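Local coordinates for protein minor fimbrium subunit Mfa5 (Porphyromonas gingivalis ATCC 33277, PDB 6TO1) that serves as an accessory subunit of the minor fimbriae, the surface filaments that mediate biofilm formation and adhesion to host cells and to other oral bacteria, at residues N107-W111 with V526-Y530; L213-R217 with E304-Y309; V247-F252 with R330-Y336; L495-D499 with S629-P633. The contacts are given in a common frame with arbitrary orientation. Where two conformers were deposited one is given. Residues are numbered along the deposited sequence.

How the contacts relate
The four contacts fall into two pairs on opposite sides of the centre of an elongated chain, with the centres of contacts 1 and 3 about 94 Å apart. Contacts 1 and 4 are buried and share the junction between two β-rich regions; they touch directly, Val526 O lying 2.8 Å from Phe498 N, and their segments alternate along the chain. Contacts 2 and 3 lie at the surface of the part built round the von Willebrand factor A fold, and a salt bridge from Lys306 NZ to Asp251 OD2 (2.8 Å) joins them. Contact 1 combines amide hydrogen bonds with apolar packing, and contact 4 rests on two aromatic rings. At the surface, contact 2 relies on a salt bridge and a cation-pi interaction, whereas contact 3 is an aromatic cluster.

Contact 1 of 4, residues N107-W111 with V526-Y530; sequences NPNAW and VKLGY
Start from Asn109, whose side-chain amide meets the backbone of the other segment with both its polar atoms. Asn109 OD1 (chi1 m) accepts from Gly529 N at 2.8 Å and from Tyr530 N at 3.0 Å, while Asn109 ND2 donates to Tyr530 O at 2.8 Å. Asn109 N is satisfied closer to home, by Asn107 OD1 at 2.8 Å, which makes an Asx turn; Asn109 itself centres an inverse gamma turn (phi/psi -82/79), with a weak bond from Ala110 N to Pro108 O of 2.9 Å. Past this turn the chain extends into strand 110-119, which pairs antiparallel with strand 463-473 in one β-sheet; residues 526-530 link strand 525-526 to strand 530-539 of another sheet, so the contact joins two β-rich parts of the tip protein. The two segments run almost antiparallel, end-to-end directions 170° apart, with CA atoms of Asn109 and Leu528 5.8 Å apart. Apolar contacts flank the amide: Pro108 CB lies 3.6 Å from Tyr530 CD2, and Trp111 (chi1 m, chi2 -99°) offers a face to Val526 CG1, which sits 3.6 Å from the centroid of its five-membered ring. Lys527 O, 3.6 Å from Trp111 CZ2 near the ring plane, receives a weak hydrogen bond from Lys586 NZ.

Contact 2 of 4, residues L213-R217 with E304-Y309; sequences LKMAR and ESKFDY
Tyr309, Lys214 and Arg217 bury the most surface here. Residues 213-217 are a turn of helix 209-220, with Arg217 N bonded to Leu213 O at 2.9 Å, so Lys214 and Arg217, three residues apart, both direct CA-to-CB toward segment 304-309. That segment opens with a short 3-10 turn at 304-306, then extends to Tyr309 (chi1 m); Tyr309 CA is 8.6 Å from Lys214 CA. Lys214, with chi1 t, chi2 p and the remaining angles t, lays its last methylenes and ammonium over one face of the tyrosine: Lys214 CD is 3.7 Å from Tyr309 CE1, CE is 3.9 Å from the ring centroid, and NZ stands 4.0 Å from that centroid, 12° off the normal, a cation-pi interaction backed by CH-pi contact. Helix 209-220 belongs to the von Willebrand factor A fold, and the loop carrying 304-309 lies beside it, with Phe350 of helix 340-353 touching Arg217, Glu304 and Tyr309. Arg217 (chi1 m, chi2 t, chi3 m) makes a salt bridge to Glu304, Arg217 NH1 and NH2 donating to Glu304 OE2 at 2.9 and 3.1 Å. A second carboxylate, Glu347 of helix 340-353, forms a salt bridge with Arg217 NE and is hydrogen-bonded to the Tyr309 hydroxyl.

Contact 3 of 4, residues V247-F252 with R330-Y336; sequences VTTADF and RFPHPYY
No hydrogen bond crosses this contact: three aromatic rings, Phe252, Phe331 and Tyr336, hold it, although it lies at the surface. Tyr336 (chi1 m) turns its edge to the face of Phe252 (chi1 m), centroids 5.6 Å apart and planes at 88°, and its CB sits 4.2 Å from the Phe252 centroid over the same ring. Phe331 (chi1 m, chi2 -42°) meets Phe252 obliquely, CE2 to CE2 3.8 Å. Segment 247-252 leads into strand 252-253 through a 3-10 turn at 249-251, with an ST turn at Thr248 (Ala250 N to Thr248 OG1, 3.0 Å); residues 330-336 enter strand 336-338 of the same small mixed sheet after a cis peptide before Pro334, so the cluster packs together the leads into two strands of one sheet. Nearest CA pairs are Thr249 with Phe331 (7.1 Å) and Phe252 with Tyr336 (7.0 Å). Thr249 CG2 lies over the faces of both Phe331 and Tyr336, 4.0 and 4.1 Å from their centroids. Val247 CG2 adds an apolar contact, 4.0 Å from Phe331 CE2.

Contact 4 of 4, residues L495-D499 with S629-P633; sequences LGGFD and SWKKP
This is a buried aromatic contact between the start of the short strand 498-499, with the glycines before it, and the turn joining strands 624-628 and 634-643. Phe498 (chi1 m, chi2 -48°) presents a face to the edge of Trp630 (chi1 p, chi2 -98°): the centroids of the phenyl and the indole six-membered ring are 4.9 Å apart, planes at 64°, with Phe498 CE2 3.6 Å from Trp630 CZ3. The backbones stay well apart, the nearest CA atoms being those of Phe498 and Lys631 at 8.5 Å. Trp630 also reaches the glycines, its CH2 lying 3.7 Å from Gly496 O and 3.9 Å from Gly497 CA; Gly496 has a positive phi of 79°, which favours glycine. Within 629-633, Ser629 OG accepts from Lys632 N at 3.0 Å, an ST motif in the turn carrying Trp630. Strand 498-499 pairs antiparallel with strand 525-526. Trp630 NE1 is hydrogen-bonded to Glu589, outside the two segments. With no hydrogen bond between them, the segments are held by ring contact and van der Waals fit, by shape rather than directional polar bonds.

Contact 1 of 4, residues N107-W111 with V526-Y530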
loop_
_atom_site.group_PDB
_atom_site.type_symbol
_atom_site.label_atom_id
_atom_site.label_comp_id
_atom_site.label_asym_id
_atom_site.label_seq_id
_atom_site.Cartn_x
_atom_site.Cartn_y
_atom_site.Cartn_z
ATOM N N ASN A 107 5.467 22.561 -33.159
ATOM C CA ASN A 107 6.814 22.886 -32.706
ATOM C C ASN A 107 7.510 21.569 -32.429
ATOM O O ASN A 107 7.140 20.867 -31.478
ATOM C CB ASN A 107 6.784 23.786 -31.474
ATOM C CG ASN A 107 8.179 24.167 -30.986
ATOM O OD1 ASN A 107 9.194 23.545 -31.346
ATOM N ND2 ASN A 107 8.235 25.201 -30.148
ATOM N N PRO A 108 8.518 21.200 -33.232
ATOM C CA PRO A 108 9.159 19.897 -33.041
ATOM C C PRO A 108 9.938 19.799 -31.751
ATOM O O PRO A 108 10.305 18.686 -31.362
ATOM C CB PRO A 108 10.083 19.776 -34.256
ATOM C CG PRO A 108 10.413 21.198 -34.578
ATOM C CD PRO A 108 9.157 21.972 -34.317
ATOM N N ASN A 109 10.244 20.922 -31.104
ATOM C CA ASN A 109 10.923 20.904 -29.799
ATOM C C ASN A 109 9.838 20.657 -28.757
ATOM O O ASN A 109 9.331 21.567 -28.105
ATOM C CB ASN A 109 11.671 22.209 -29.557
ATOM C CG ASN A 109 12.781 22.448 -30.588
ATOM O OD1 ASN A 109 13.789 21.749 -30.621
ATOM N ND2 ASN A 109 12.605 23.477 -31.405
ATOM N N ALA A 110 9.444 19.392 -28.636
ATOM C CA ALA A 110 8.306 19.022 -27.813
ATOM C C ALA A 110 8.629 17.744 -27.052
ATOM O O ALA A 110 9.246 16.825 -27.592
ATOM C CB ALA A 110 7.045 18.817 -28.653
ATOM N N TRP A 111 8.182 17.694 -25.804
ATOM C CA TRP A 111 8.400 16.531 -24.953
ATOM C C TRP A 111 7.129 16.276 -24.167
ATOM O O TRP A 111 6.438 17.208 -23.749
ATOM C CB TRP A 111 9.569 16.744 -23.971
ATOM C CG TRP A 111 10.897 16.982 -24.626
ATOM C CD1 TRP A 111 11.887 16.063 -24.838
ATOM C CD2 TRP A 111 11.398 18.234 -25.133
ATOM N NE1 TRP A 111 12.956 16.660 -25.459
ATOM C CE2 TRP A 111 12.675 17.991 -25.650
ATOM C CE3 TRP A 111 10.877 19.525 -25.204
ATOM C CZ2 TRP A 111 13.441 18.996 -26.232
ATOM C CZ3 TRP A 111 11.637 20.510 -25.781
ATOM C CH2 TRP A 111 12.899 20.242 -26.279
ATOM N N VAL A 526 16.837 18.290 -21.143
ATOM C CA VAL A 526 16.585 18.192 -22.571
ATOM C C VAL A 526 17.443 19.220 -23.306
ATOM O O VAL A 526 17.754 20.299 -22.782
ATOM C CB VAL A 526 15.099 18.399 -22.951
ATOM C CG1 VAL A 526 14.205 17.365 -22.266
ATOM C CG2 VAL A 526 14.640 19.773 -22.610
ATOM N N LYS A 527 17.821 18.859 -24.524
ATOM C CA LYS A 527 18.427 19.785 -25.489
ATOM C C LYS A 527 17.510 19.930 -26.698
ATOM O O LYS A 527 16.931 18.949 -27.181
ATOM C CB LYS A 527 19.813 19.286 -25.913
ATOM C CG LYS A 527 20.809 19.228 -24.770
ATOM C CD LYS A 527 22.136 18.548 -25.158
ATOM C CE LYS A 527 23.027 18.407 -23.922
ATOM N NZ LYS A 527 24.287 17.680 -24.179
ATOM N N LEU A 528 17.361 21.169 -27.166
ATOM C CA LEU A 528 16.516 21.438 -28.320
ATOM C C LEU A 528 17.050 20.705 -29.549
ATOM O O LEU A 528 18.259 20.538 -29.722
ATOM C CB LEU A 528 16.467 22.944 -28.597
ATOM C CG LEU A 528 15.388 23.724 -27.869
ATOM C CD1 LEU A 528 15.629 23.591 -26.376
ATOM C CD2 LEU A 528 15.455 25.168 -28.274
ATOM N N GLY A 529 16.130 20.250 -30.395
ATOM C CA GLY A 529 16.504 19.551 -31.612
ATOM C C GLY A 529 16.449 20.407 -32.876
ATOM O O GLY A 529 17.050 20.034 -33.886
ATOM N N TYR A 530 15.737 21.534 -32.833
ATOM C CA TYR A 530 15.549 22.402 -33.998
ATOM C C TYR A 530 15.577 23.873 -33.623
ATOM O O TYR A 530 14.945 24.292 -32.655
ATOM C CB TYR A 530 14.199 22.105 -34.708
ATOM C CG TYR A 530 14.141 20.679 -35.189
ATOM C CD1 TYR A 530 14.577 20.328 -36.462
ATOM C CD2 TYR A 530 13.728 19.658 -34.332
ATOM C CE1 TYR A 530 14.581 19.012 -36.870
ATOM C CE2 TYR A 530 13.727 18.355 -34.731
ATOM C CZ TYR A 530 14.146 18.029 -35.994
ATOM O OH TYR A 530 14.133 16.716 -36.379
#

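Contact 2 of 4, residues L213-R217 with E304-Y309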
loop_
_atom_site.group_PDB
_atom_site.type_symbol
_atom_site.label_atom_id
_atom_site.label_comp_id
_atom_site.label_asym_id
_atom_site.label_seq_id
_atom_site.Cartn_x
_atom_site.Cartn_y
_atom_site.Cartn_z
ATOM N N LEU A 213 -5.340 -24.094 25.993
ATOM C CA LEU A 213 -5.374 -22.656 25.780
ATOM C C LEU A 213 -4.243 -21.943 26.513
ATOM O O LEU A 213 -3.687 -20.965 25.999
ATOM C CB LEU A 213 -6.728 -22.105 26.215
ATOM C CG LEU A 213 -7.903 -22.521 25.363
ATOM C CD1 LEU A 213 -9.223 -22.142 25.995
ATOM C CD2 LEU A 213 -7.805 -21.900 23.943
ATOM N N LYS A 214 -3.893 -22.401 27.723
ATOM C CA LYS A 214 -2.781 -21.805 28.450
ATOM C C LYS A 214 -1.470 -21.977 27.693
ATOM O O LYS A 214 -0.683 -21.034 27.584
ATOM C CB LYS A 214 -2.682 -22.414 29.849
ATOM C CG LYS A 214 -1.418 -22.022 30.613
ATOM C CD LYS A 214 -1.335 -20.531 30.894
ATOM C CE LYS A 214 -0.029 -20.179 31.636
ATOM N NZ LYS A 214 0.028 -18.737 32.043
ATOM N N MET A 215 -1.222 -23.165 27.141
ATOM C CA MET A 215 -0.010 -23.336 26.344
ATOM C C MET A 215 -0.010 -22.425 25.116
ATOM O O MET A 215 1.032 -21.855 24.751
ATOM C CB MET A 215 0.142 -24.797 25.935
ATOM C CG MET A 215 1.444 -25.019 25.191
ATOM S SD MET A 215 1.722 -26.739 24.846
ATOM C CE MET A 215 2.459 -27.222 26.419
ATOM N N ALA A 216 -1.160 -22.285 24.462
ATOM C CA ALA A 216 -1.289 -21.340 23.361
ATOM C C ALA A 216 -0.966 -19.912 23.798
ATOM O O ALA A 216 -0.305 -19.168 23.064
ATOM C CB ALA A 216 -2.706 -21.423 22.787
ATOM N N ARG A 217 -1.417 -19.510 24.996
ATOM C CA ARG A 217 -1.088 -18.175 25.483
ATOM C C ARG A 217 0.412 -18.048 25.749
ATOM O O ARG A 217 1.011 -17.006 25.463
ATOM C CB ARG A 217 -1.878 -17.839 26.749
ATOM C CG ARG A 217 -3.352 -17.765 26.549
ATOM C CD ARG A 217 -4.018 -16.950 27.651
ATOM N NE ARG A 217 -3.814 -17.472 28.994
ATOM C CZ ARG A 217 -3.200 -16.816 29.975
ATOM N NH1 ARG A 217 -3.122 -17.361 31.178
ATOM N NH2 ARG A 217 -2.658 -15.621 29.767
ATOM N N GLU A 304 -6.831 -14.167 36.633
ATOM C CA GLU A 304 -5.743 -15.073 36.282
ATOM C C GLU A 304 -4.912 -15.482 37.496
ATOM O O GLU A 304 -4.384 -16.598 37.535
ATOM C CB GLU A 304 -4.887 -14.390 35.201
ATOM C CG GLU A 304 -3.803 -15.267 34.617
ATOM C CD GLU A 304 -3.047 -14.559 33.517
ATOM O OE1 GLU A 304 -3.304 -13.358 33.310
ATOM O OE2 GLU A 304 -2.231 -15.209 32.846
ATOM N N SER A 305 -4.801 -14.615 38.508
ATOM C CA SER A 305 -4.043 -14.954 39.704
ATOM C C SER A 305 -4.679 -16.078 40.517
ATOM O O SER A 305 -4.018 -16.642 41.406
ATOM C CB SER A 305 -3.883 -13.695 40.573
ATOM O OG SER A 305 -5.150 -13.245 41.023
ATOM N N LYS A 306 -5.909 -16.451 40.212
ATOM C CA LYS A 306 -6.565 -17.531 40.934
ATOM C C LYS A 306 -6.169 -18.929 40.454
ATOM O O LYS A 306 -6.487 -19.907 41.141
ATOM C CB LYS A 306 -8.079 -17.341 40.839
ATOM C CG LYS A 306 -8.668 -16.574 42.013
ATOM C CD LYS A 306 -9.020 -17.583 43.116
ATOM C CE LYS A 306 -9.721 -16.953 44.246
ATOM N NZ LYS A 306 -9.760 -17.911 45.364
ATOM N N PHE A 307 -5.509 -19.073 39.305
ATOM C CA PHE A 307 -5.153 -20.399 38.828
ATOM C C PHE A 307 -3.708 -20.733 39.153
ATOM O O PHE A 307 -2.816 -19.879 39.071
ATOM C CB PHE A 307 -5.384 -20.537 37.323
ATOM C CG PHE A 307 -6.824 -20.531 36.936
ATOM C CD1 PHE A 307 -7.633 -21.616 37.194
ATOM C CD2 PHE A 307 -7.382 -19.421 36.318
ATOM C CE1 PHE A 307 -8.995 -21.587 36.832
ATOM C CE2 PHE A 307 -8.692 -19.391 35.958
ATOM C CZ PHE A 307 -9.509 -20.491 36.207
ATOM N N ASP A 308 -3.475 -21.984 39.520
ATOM C CA ASP A 308 -2.127 -22.476 39.745
ATOM C C ASP A 308 -1.624 -23.070 38.436
ATOM O O ASP A 308 -2.056 -24.148 38.021
ATOM C CB ASP A 308 -2.082 -23.494 40.880
ATOM C CG ASP A 308 -0.673 -23.956 41.194
ATOM O OD1 ASP A 308 0.300 -23.542 40.517
ATOM O OD2 ASP A 308 -0.563 -24.768 42.132
ATOM N N TYR A 309 -0.699 -22.361 37.797
ATOM C CA TYR A 309 -0.111 -22.799 36.544
ATOM C C TYR A 309 1.290 -23.371 36.725
ATOM O O TYR A 309 1.958 -23.675 35.733
ATOM C CB TYR A 309 -0.021 -21.637 35.571
ATOM C CG TYR A 309 -1.309 -20.964 35.138
ATOM C CD1 TYR A 309 -2.231 -21.618 34.322
ATOM C CD2 TYR A 309 -1.560 -19.651 35.487
ATOM C CE1 TYR A 309 -3.390 -20.967 33.879
ATOM C CE2 TYR A 309 -2.703 -18.985 35.044
ATOM C CZ TYR A 309 -3.604 -19.651 34.230
ATOM O OH TYR A 309 -4.719 -18.996 33.808
#

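Contact 3 of 4, residues V247-F252 with R330-Y336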
loop_
_atom_site.group_PDB
_atom_site.type_symbol
_atom_site.label_atom_id
_atom_site.label_comp_id
_atom_site.label_asym_id
_atom_site.label_seq_id
_atom_site.Cartn_x
_atom_site.Cartn_y
_atom_site.Cartn_z
ATOM N N VAL A 247 -9.089 -21.559 47.257
ATOM C CA VAL A 247 -10.441 -21.650 46.728
ATOM C C VAL A 247 -11.450 -21.388 47.839
ATOM O O VAL A 247 -11.269 -21.806 48.998
ATOM C CB VAL A 247 -10.658 -23.018 46.061
ATOM C CG1 VAL A 247 -10.513 -24.155 47.100
ATOM C CG2 VAL A 247 -12.000 -23.052 45.342
ATOM N N THR A 248 -12.510 -20.657 47.496
ATOM C CA THR A 248 -13.613 -20.367 48.410
ATOM C C THR A 248 -14.927 -20.592 47.674
ATOM O O THR A 248 -14.956 -20.710 46.448
ATOM C CB THR A 248 -13.632 -18.922 48.929
ATOM O OG1 THR A 248 -14.197 -18.057 47.930
ATOM C CG2 THR A 248 -12.242 -18.441 49.320
ATOM N N THR A 249 -16.037 -20.570 48.421
ATOM C CA THR A 249 -17.344 -20.745 47.798
ATOM C C THR A 249 -17.647 -19.629 46.808
ATOM O O THR A 249 -18.512 -19.800 45.934
ATOM C CB THR A 249 -18.457 -20.807 48.861
ATOM O OG1 THR A 249 -18.391 -19.655 49.720
ATOM C CG2 THR A 249 -18.332 -22.087 49.682
ATOM N N ALA A 250 -16.970 -18.493 46.924
ATOM C CA ALA A 250 -17.236 -17.372 46.034
ATOM C C ALA A 250 -16.631 -17.577 44.654
ATOM O O ALA A 250 -16.866 -16.767 43.763
ATOM C CB ALA A 250 -16.715 -16.065 46.634
ATOM N N ASP A 251 -15.873 -18.645 44.461
ATOM C CA ASP A 251 -15.301 -18.978 43.170
ATOM C C ASP A 251 -16.253 -19.815 42.324
ATOM O O ASP A 251 -15.859 -20.295 41.253
ATOM C CB ASP A 251 -13.979 -19.702 43.403
ATOM C CG ASP A 251 -12.955 -18.826 44.100
ATOM O OD1 ASP A 251 -13.020 -17.586 43.907
ATOM O OD2 ASP A 251 -12.081 -19.374 44.804
ATOM N N PHE A 252 -17.491 -19.994 42.790
ATOM C CA PHE A 252 -18.498 -20.817 42.138
ATOM C C PHE A 252 -19.745 -19.973 41.982
ATOM O O PHE A 252 -19.890 -18.929 42.634
ATOM C CB PHE A 252 -18.800 -22.099 42.932
ATOM C CG PHE A 252 -17.593 -22.938 43.163
ATOM C CD1 PHE A 252 -17.392 -24.092 42.452
ATOM C CD2 PHE A 252 -16.632 -22.556 44.098
ATOM C CE1 PHE A 252 -16.246 -24.863 42.646
ATOM C CE2 PHE A 252 -15.483 -23.289 44.284
ATOM C CZ PHE A 252 -15.289 -24.464 43.580
ATOM N N ARG A 330 -14.680 -30.232 50.041
ATOM C CA ARG A 330 -14.412 -29.355 51.169
ATOM C C ARG A 330 -15.511 -28.334 51.398
ATOM O O ARG A 330 -15.469 -27.627 52.406
ATOM C CB ARG A 330 -13.081 -28.624 50.983
ATOM C CG ARG A 330 -11.912 -29.574 51.038
ATOM C CD ARG A 330 -10.635 -28.878 50.734
ATOM N NE ARG A 330 -10.512 -28.661 49.294
ATOM C CZ ARG A 330 -9.448 -28.122 48.723
ATOM N NH1 ARG A 330 -8.421 -27.735 49.462
ATOM N NH2 ARG A 330 -9.417 -27.983 47.415
ATOM N N PHE A 331 -16.491 -28.244 50.503
ATOM C CA PHE A 331 -17.569 -27.293 50.656
ATOM C C PHE A 331 -18.874 -28.036 50.878
ATOM O O PHE A 331 -19.047 -29.160 50.403
ATOM C CB PHE A 331 -17.709 -26.363 49.444
ATOM C CG PHE A 331 -16.516 -25.476 49.248
ATOM C CD1 PHE A 331 -15.902 -24.855 50.330
ATOM C CD2 PHE A 331 -16.003 -25.258 47.988
ATOM C CE1 PHE A 331 -14.785 -24.048 50.150
ATOM C CE2 PHE A 331 -14.872 -24.445 47.803
ATOM C CZ PHE A 331 -14.276 -23.845 48.864
ATOM N N PRO A 332 -19.796 -27.448 51.577
ATOM C CA PRO A 332 -20.987 -28.207 51.977
ATOM C C PRO A 332 -22.153 -28.105 51.012
ATOM O O PRO A 332 -22.043 -27.533 49.923
ATOM C CB PRO A 332 -21.346 -27.569 53.323
ATOM C CG PRO A 332 -21.038 -26.108 53.083
ATOM C CD PRO A 332 -19.777 -26.100 52.177
ATOM N N HIS A 333 -23.286 -28.674 51.423
ATOM C CA HIS A 333 -24.601 -28.418 50.825
ATOM C C HIS A 333 -24.725 -26.942 50.474
ATOM O O HIS A 333 -24.383 -26.085 51.295
ATOM C CB HIS A 333 -25.665 -28.890 51.823
ATOM C CG HIS A 333 -27.062 -28.808 51.310
ATOM N ND1 HIS A 333 -27.717 -27.611 51.123
ATOM C CD2 HIS A 333 -27.925 -29.777 50.930
ATOM C CE1 HIS A 333 -28.930 -27.846 50.655
ATOM N NE2 HIS A 333 -29.080 -29.153 50.528
ATOM N N PRO A 334 -25.210 -26.579 49.268
ATOM C CA PRO A 334 -25.857 -27.434 48.270
ATOM C C PRO A 334 -24.959 -28.086 47.248
ATOM O O PRO A 334 -25.477 -28.609 46.257
ATOM C CB PRO A 334 -26.813 -26.453 47.555
ATOM C CG PRO A 334 -26.042 -25.156 47.587
ATOM C CD PRO A 334 -25.358 -25.145 48.949
ATOM N N TYR A 335 -23.650 -28.043 47.512
ATOM C CA TYR A 335 -22.597 -28.775 46.823
ATOM C C TYR A 335 -22.033 -27.937 45.679
ATOM O O TYR A 335 -22.746 -27.152 45.021
ATOM C CB TYR A 335 -23.050 -30.149 46.352
ATOM C CG TYR A 335 -23.661 -30.950 47.462
ATOM C CD1 TYR A 335 -23.020 -31.073 48.693
ATOM C CD2 TYR A 335 -24.895 -31.555 47.301
ATOM C CE1 TYR A 335 -23.607 -31.788 49.736
ATOM C CE2 TYR A 335 -25.490 -32.263 48.347
ATOM C CZ TYR A 335 -24.841 -32.368 49.551
ATOM O OH TYR A 335 -25.446 -33.095 50.577
ATOM N N TYR A 336 -20.704 -28.046 45.546
ATOM C CA TYR A 336 -19.866 -27.190 44.715
ATOM C C TYR A 336 -19.027 -28.067 43.796
ATOM O O TYR A 336 -18.478 -29.081 44.237
ATOM C CB TYR A 336 -18.937 -26.316 45.576
ATOM C CG TYR A 336 -19.706 -25.367 46.427
ATOM C CD1 TYR A 336 -19.760 -24.026 46.107
ATOM C CD2 TYR A 336 -20.437 -25.817 47.528
ATOM C CE1 TYR A 336 -20.500 -23.137 46.866
ATOM C CE2 TYR A 336 -21.185 -24.937 48.281
ATOM C CZ TYR A 336 -21.208 -23.614 47.956
ATOM O OH TYR A 336 -21.940 -22.735 48.714
#

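Contact 4 of 4, residues L495-D499 with S629-P633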
loop_
_atom_site.group_PDB
_atom_site.type_symbol
_atom_site.label_atom_id
_atom_site.label_comp_id
_atom_site.label_asym_id
_atom_site.label_seq_id
_atom_site.Cartn_x
_atom_site.Cartn_y
_atom_site.Cartn_z
ATOM N N LEU A 495 21.625 14.277 -21.315
ATOM C CA LEU A 495 22.494 14.652 -20.213
ATOM C C LEU A 495 23.098 16.031 -20.443
ATOM O O LEU A 495 23.539 16.355 -21.544
ATOM C CB LEU A 495 23.617 13.632 -20.057
ATOM C CG LEU A 495 23.145 12.195 -19.867
ATOM C CD1 LEU A 495 24.340 11.260 -19.833
ATOM C CD2 LEU A 495 22.340 12.097 -18.586
ATOM N N GLY A 496 23.143 16.835 -19.386
ATOM C CA GLY A 496 23.671 18.179 -19.475
ATOM C C GLY A 496 22.739 19.216 -20.075
ATOM O O GLY A 496 23.162 20.354 -20.290
ATOM N N GLY A 497 21.493 18.868 -20.349
ATOM C CA GLY A 497 20.563 19.785 -20.970
ATOM C C GLY A 497 19.926 20.731 -19.978
ATOM O O GLY A 497 20.332 20.858 -18.814
ATOM N N PHE A 498 18.904 21.417 -20.470
ATOM C CA PHE A 498 18.101 22.311 -19.665
ATOM C C PHE A 498 17.133 21.498 -18.827
ATOM O O PHE A 498 16.573 20.514 -19.319
ATOM C CB PHE A 498 17.289 23.233 -20.555
ATOM C CG PHE A 498 18.119 24.214 -21.353
ATOM C CD1 PHE A 498 19.107 24.949 -20.739
ATOM C CD2 PHE A 498 17.848 24.432 -22.697
ATOM C CE1 PHE A 498 19.850 25.857 -21.443
ATOM C CE2 PHE A 498 18.578 25.359 -23.425
ATOM C CZ PHE A 498 19.589 26.070 -22.795
ATOM N N ASP A 499 16.883 21.958 -17.604
ATOM C CA ASP A 499 15.793 21.398 -16.809
ATOM C C ASP A 499 14.450 21.585 -17.514
ATOM O O ASP A 499 14.152 22.671 -18.017
ATOM C CB ASP A 499 15.692 22.098 -15.463
ATOM C CG ASP A 499 16.641 21.527 -14.416
ATOM O OD1 ASP A 499 16.623 20.302 -14.182
ATOM O OD2 ASP A 499 17.379 22.329 -13.824
ATOM N N SER A 629 22.397 27.179 -32.008
ATOM C CA SER A 629 22.739 25.969 -31.266
ATOM C C SER A 629 21.536 25.578 -30.416
ATOM O O SER A 629 20.557 26.319 -30.320
ATOM C CB SER A 629 23.940 26.173 -30.349
ATOM O OG SER A 629 23.566 27.022 -29.251
ATOM N N TRP A 630 21.642 24.438 -29.730
ATOM C CA TRP A 630 20.566 24.043 -28.823
ATOM C C TRP A 630 20.415 24.993 -27.647
ATOM O O TRP A 630 19.313 25.097 -27.094
ATOM C CB TRP A 630 20.780 22.612 -28.342
ATOM C CG TRP A 630 21.880 22.359 -27.394
ATOM C CD1 TRP A 630 23.123 21.892 -27.687
ATOM C CD2 TRP A 630 21.813 22.461 -25.969
ATOM N NE1 TRP A 630 23.852 21.719 -26.536
ATOM C CE2 TRP A 630 23.070 22.074 -25.467
ATOM C CE3 TRP A 630 20.814 22.869 -25.070
ATOM C CZ2 TRP A 630 23.360 22.068 -24.103
ATOM C CZ3 TRP A 630 21.104 22.861 -23.707
ATOM C CH2 TRP A 630 22.369 22.463 -23.241
ATOM N N LYS A 631 21.466 25.720 -27.278
ATOM C CA LYS A 631 21.351 26.710 -26.216
ATOM C C LYS A 631 20.951 28.088 -26.721
ATOM O O LYS A 631 20.426 28.895 -25.948
ATOM C CB LYS A 631 22.672 26.827 -25.451
ATOM C CG LYS A 631 23.157 25.521 -24.844
ATOM C CD LYS A 631 24.480 25.715 -24.103
ATOM C CE LYS A 631 24.269 25.969 -22.614
ATOM N NZ LYS A 631 23.460 27.178 -22.349
ATOM N N LYS A 632 21.201 28.391 -27.991
ATOM C CA LYS A 632 20.875 29.694 -28.567
ATOM C C LYS A 632 20.244 29.405 -29.922
ATOM O O LYS A 632 20.908 29.457 -30.962
ATOM C CB LYS A 632 22.130 30.565 -28.685
ATOM C CG LYS A 632 22.711 30.975 -27.331
ATOM C CD LYS A 632 21.721 31.810 -26.513
ATOM C CE LYS A 632 22.306 32.170 -25.127
ATOM N NZ LYS A 632 21.255 32.826 -24.289
ATOM N N PRO A 633 18.955 29.065 -29.940
ATOM C CA PRO A 633 18.371 28.415 -31.122
ATOM C C PRO A 633 17.640 29.335 -32.080
ATOM O O PRO A 633 17.031 28.817 -33.019
ATOM C CB PRO A 633 17.376 27.447 -30.471
ATOM C CG PRO A 633 16.806 28.297 -29.352
ATOM C CD PRO A 633 18.056 28.969 -28.765
#